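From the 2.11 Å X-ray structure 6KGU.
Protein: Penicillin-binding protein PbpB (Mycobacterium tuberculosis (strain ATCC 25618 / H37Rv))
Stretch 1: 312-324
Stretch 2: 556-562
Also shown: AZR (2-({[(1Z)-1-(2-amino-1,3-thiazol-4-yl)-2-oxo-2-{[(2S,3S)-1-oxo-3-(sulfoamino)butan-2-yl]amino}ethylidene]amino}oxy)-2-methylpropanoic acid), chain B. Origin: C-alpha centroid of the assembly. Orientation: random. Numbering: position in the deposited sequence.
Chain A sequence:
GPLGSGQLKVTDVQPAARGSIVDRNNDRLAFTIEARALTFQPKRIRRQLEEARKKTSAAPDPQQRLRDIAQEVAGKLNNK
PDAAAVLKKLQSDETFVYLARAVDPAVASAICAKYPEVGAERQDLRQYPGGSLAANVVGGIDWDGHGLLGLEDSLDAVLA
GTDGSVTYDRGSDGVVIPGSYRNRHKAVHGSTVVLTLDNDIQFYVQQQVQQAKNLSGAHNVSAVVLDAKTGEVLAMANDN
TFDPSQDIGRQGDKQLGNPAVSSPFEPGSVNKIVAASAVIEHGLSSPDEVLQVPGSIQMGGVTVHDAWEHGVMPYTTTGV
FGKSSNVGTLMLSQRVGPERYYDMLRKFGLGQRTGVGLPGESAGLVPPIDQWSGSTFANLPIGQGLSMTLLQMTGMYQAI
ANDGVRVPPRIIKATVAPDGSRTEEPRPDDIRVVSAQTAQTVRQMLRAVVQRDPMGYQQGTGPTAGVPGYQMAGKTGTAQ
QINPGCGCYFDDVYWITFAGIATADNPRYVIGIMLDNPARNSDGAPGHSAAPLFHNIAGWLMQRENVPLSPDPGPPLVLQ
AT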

# COMPACT_ATOMS: atom_id res chain seq x y z
N VAL A 312 14.56 8.85 30.51
CA VAL A 312 13.39 8.00 30.74
C VAL A 312 12.13 8.84 30.66
O VAL A 312 11.96 9.81 31.41
N MET A 313 11.26 8.50 29.72
CA MET A 313 10.01 9.22 29.49
C MET A 313 8.81 8.35 29.83
O MET A 313 8.76 7.17 29.46
N PRO A 314 7.78 8.93 30.52
CA PRO A 314 6.52 8.21 30.80
C PRO A 314 5.58 8.18 29.60
O PRO A 314 4.45 8.66 29.65
N TYR A 315 6.07 7.64 28.47
CA TYR A 315 5.19 7.43 27.33
C TYR A 315 4.16 6.36 27.67
O TYR A 315 4.48 5.35 28.30
N THR A 316 2.92 6.58 27.28
CA THR A 316 1.97 5.49 27.28
C THR A 316 2.28 4.55 26.12
O THR A 316 3.04 4.87 25.21
N THR A 317 1.66 3.37 26.15
CA THR A 317 1.70 2.49 24.99
C THR A 317 1.21 3.22 23.74
O THR A 317 1.84 3.16 22.68
N THR A 318 0.10 3.94 23.87
CA THR A 318 -0.37 4.79 22.77
C THR A 318 0.73 5.74 22.30
O THR A 318 1.02 5.83 21.10
N GLY A 319 1.40 6.42 23.24
CA GLY A 319 2.45 7.34 22.87
C GLY A 319 3.66 6.68 22.22
O GLY A 319 4.35 7.31 21.42
N VAL A 320 3.96 5.44 22.58
CA VAL A 320 5.08 4.74 21.97
C VAL A 320 4.89 4.66 20.46
O VAL A 320 5.80 4.94 19.68
N PHE A 321 3.69 4.29 20.03
CA PHE A 321 3.40 4.25 18.61
C PHE A 321 3.07 5.63 18.05
O PHE A 321 3.45 5.93 16.91
N GLY A 322 2.45 6.51 18.84
CA GLY A 322 2.14 7.85 18.36
C GLY A 322 3.38 8.69 18.13
O GLY A 322 3.44 9.46 17.17
N LYS A 323 4.40 8.55 18.99
CA LYS A 323 5.67 9.27 18.84
C LYS A 323 6.72 8.45 18.11
O LYS A 323 7.76 9.00 17.73
N SER A 324 6.47 7.16 17.90
CA SER A 324 7.37 6.24 17.20
C SER A 324 8.69 6.07 17.96
O SER A 324 9.78 6.32 17.44
N PRO A 556 -8.78 14.30 23.92
CA PRO A 556 -7.46 14.04 23.33
C PRO A 556 -6.80 12.79 23.91
O PRO A 556 -6.87 12.53 25.12
N LEU A 557 -6.17 12.00 23.04
CA LEU A 557 -5.44 10.83 23.51
C LEU A 557 -4.21 11.27 24.28
O LEU A 557 -3.60 12.31 23.99
N VAL A 558 -3.82 10.47 25.27
CA VAL A 558 -2.64 10.75 26.07
C VAL A 558 -1.49 9.87 25.57
O VAL A 558 -1.54 8.64 25.69
N LEU A 559 -0.45 10.53 25.06
CA LEU A 559 0.76 9.89 24.59
C LEU A 559 1.88 9.92 25.61
O LEU A 559 2.77 9.06 25.59
N GLN A 560 1.83 10.90 26.51
CA GLN A 560 2.88 11.13 27.49
C GLN A 560 2.20 11.50 28.79
O GLN A 560 1.41 12.45 28.83
N ALA A 561 2.48 10.74 29.84
CA ALA A 561 1.87 10.94 31.14
C ALA A 561 2.67 11.99 31.91
O ALA A 561 3.45 12.75 31.32
N THR A 562 2.50 12.05 33.22
CA THR A 562 3.34 12.89 34.07
C THR A 562 4.66 12.18 34.34
O THR A 562 5.73 12.79 34.31

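The most unusual feature of this contact is a backbone carbonyl, Leu559 O, lodged against the first turn of a helix at a point where a side chain would not fit. Gly319 CA lies 3.2 Å from Leu559 O, with an angle at the hydrogen of 163°, so the approach has the geometry of a CA-H...O contact. An ideal CB built on Gly319 would point toward the second stretch and fall 1.8 Å from Leu559 O, a clear clash. Leu559 O also accepts a hydrogen bond from Thr316 N (3.0 Å, 149°) and takes a second CA-H...O contact from Tyr315 CA (3.4 Å, 136°). Together with the bond from Ala561 N to Pro314 O (2.9 Å, 175°), these contacts accompany a single beta bridge between Tyr315 and Gln560, residues far apart in sequence.

Thr316 joins helix capping to the interface. Its CB points toward the other stretch, and chi1 of 59° (p) places Thr316 OG1 2.9 Å from Gly319 N, from which it accepts the capping bond of the helix that begins at Thr317. The hydroxyl is also a donor: Thr316 OG1 to Val558 O is 2.7 Å. One side chain thus uses both capacities of its hydroxyl, while Thr316 CG2 rests 4.3 Å from Val558 CG1, the valine adopting chi1 t.

Leu559 has the largest covered area, 113 Å², although its CB points sideways. With chi1 m and chi2 p, Leu559 CD2 reaches 4.2 Å from Gly322 CA and 4.1 Å from Lys323 CG. Gly322 is the second glycine facing this stretch; an ideal CB there would sit a tight 3.0 Å from Leu559 CD2. Earlier in the second stretch, Leu557 (m, p) points toward the helix and brings Leu557 CD2 to 4.3 Å from Thr318 CG2, with Thr318 in the m rotamer.

At the other end of the contact, Pro314 points inward, its ring C-gamma endo. Pro314 CB packs 4.2 Å from Ala561 CB, and Pro314 CG lies 3.6 Å from Thr562 O, so the ring covers the last residues of the chain.

Gln560 CB points away, yet its extended side chain (chi1 and chi2 both t) carries the amide to the residues of stretch 1. Gln560 OE1 approaches the edge of the Tyr315 ring, near its plane, at 3.8 Å from Tyr315 CE1. Tyr315, with chi1 m, also points away overall, but its end comes nearer. Water 1 connects the two polar ends: it donates to Gln560 OE1 at 3.3 Å and is hydrogen-bonded to Tyr315 OH at 3.1 Å. Lys323 (m, t, t, m) contributes its aliphatic portion, Lys323 CE standing 3.6 Å from Gln560 OE1, while its NZ is satisfied elsewhere in the structure.

The bound AZR lies outside this packing. AZR N12 donates to Ser324 OG at 2.9 Å (155°), and Ser324 CB stays 9.3 Å from Leu559 CD2, the nearest atom of stretch 2.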

# COMPACT_ATOMS: atom_id res chain seq x y z
CB VAL A 312 13.51 7.28 32.08
CG1 VAL A 312 12.22 6.50 32.35
CG2 VAL A 312 14.69 6.33 32.04
CB MET A 313 9.90 9.66 28.03
CG MET A 313 10.82 10.82 27.66
SD MET A 313 10.23 12.37 28.37
CE MET A 313 11.13 12.43 29.88
CB PRO A 314 5.95 9.00 31.98
CG PRO A 314 6.39 10.44 31.67
CD PRO A 314 7.75 10.32 31.01
CB TYR A 315 5.99 7.00 26.09
CG TYR A 315 7.03 8.00 25.63
CD1 TYR A 315 6.78 9.37 25.68
CD2 TYR A 315 8.26 7.58 25.16
CE1 TYR A 315 7.74 10.29 25.27
CE2 TYR A 315 9.23 8.49 24.75
CZ TYR A 315 8.96 9.84 24.81
OH TYR A 315 9.92 10.74 24.41
CB THR A 316 0.53 5.98 27.16
OG1 THR A 316 0.40 6.72 25.94
CG2 THR A 316 0.15 6.86 28.37
CB THR A 317 0.87 1.24 25.29
OG1 THR A 317 1.52 0.50 26.32
CG2 THR A 317 0.70 0.38 24.06
CB THR A 318 -1.62 5.56 23.23
OG1 THR A 318 -2.70 4.62 23.36
CG2 THR A 318 -2.02 6.65 22.23
CB VAL A 320 5.26 3.34 22.59
CG1 VAL A 320 6.08 2.44 21.64
CG2 VAL A 320 5.93 3.45 23.95
CB PHE A 321 2.30 3.23 18.37
CG PHE A 321 2.69 1.85 18.85
CD1 PHE A 321 3.70 1.15 18.18
CD2 PHE A 321 2.12 1.29 19.98
CE1 PHE A 321 4.12 -0.12 18.62
CE2 PHE A 321 2.52 0.02 20.42
CZ PHE A 321 3.53 -0.68 19.73
CB LYS A 323 6.22 9.69 20.21
CG LYS A 323 5.37 10.78 20.89
CD LYS A 323 6.10 11.50 22.01
CE LYS A 323 5.16 12.47 22.75
NZ LYS A 323 4.67 13.59 21.87
CB SER A 324 7.60 6.69 15.76
OG SER A 324 7.89 5.56 14.91
CB PRO A 556 -6.65 15.30 23.67
CG PRO A 556 -7.67 16.35 24.00
CD PRO A 556 -8.85 15.62 24.56
CB LEU A 557 -5.04 9.94 22.32
CG LEU A 557 -6.13 9.37 21.39
CD1 LEU A 557 -6.73 10.42 20.44
CD2 LEU A 557 -5.61 8.21 20.57
CB VAL A 558 -2.89 10.54 27.56
CG1 VAL A 558 -1.60 10.81 28.32
CG2 VAL A 558 -4.03 11.45 28.04
CB LEU A 559 1.27 10.58 23.31
CG LEU A 559 0.47 10.51 22.00
CD1 LEU A 559 -0.91 11.17 22.12
CD2 LEU A 559 1.29 11.16 20.86
CB GLN A 560 3.82 12.24 27.01
CG GLN A 560 5.07 12.44 27.80
CD GLN A 560 5.90 13.58 27.23
OE1 GLN A 560 6.10 13.67 26.02
NE2 GLN A 560 6.39 14.45 28.10
CB ALA A 561 1.78 9.60 31.88
CB THR A 562 2.63 13.22 35.42
OG1 THR A 562 1.37 13.85 35.16
CG2 THR A 562 3.49 14.16 36.28
C7 AZR B . 11.96 7.66 13.75
S8 AZR B . 14.69 0.76 9.66
O9 AZR B . 10.30 4.69 10.84
O10 AZR B . 14.17 4.25 13.48
O11 AZR B . 15.50 6.51 11.75
N12 AZR B . 9.72 6.88 13.04
N13 AZR B . 12.81 5.16 11.90
N14 AZR B . 15.77 5.36 10.94
N15 AZR B . 15.87 3.04 9.36
N16 AZR B . 16.38 1.46 7.69
S17 AZR B . 8.81 7.98 12.32
C18 AZR B . 11.17 6.81 12.78
C19 AZR B . 11.63 5.34 12.74
C20 AZR B . 10.49 4.57 12.02
C21 AZR B . 13.95 4.57 12.32
C22 AZR B . 14.97 4.40 11.25
C23 AZR B . 16.31 7.61 11.41
C24 AZR B . 15.07 3.13 10.49
C25 AZR B . 14.37 2.01 10.81
C26 AZR B . 15.77 1.84 8.82
C27 AZR B . 15.85 8.09 10.05
C28 AZR B . 16.17 8.71 12.46
C29 AZR B . 17.76 7.14 11.36
O30 AZR B . 18.15 6.11 11.88
O31 AZR B . 18.54 7.97 10.74
O32 AZR B . 9.10 9.24 12.90
O33 AZR B . 7.35 7.66 12.76
O34 AZR B . 8.87 7.76 10.92
O HOH W 1 8.58 13.53 23.90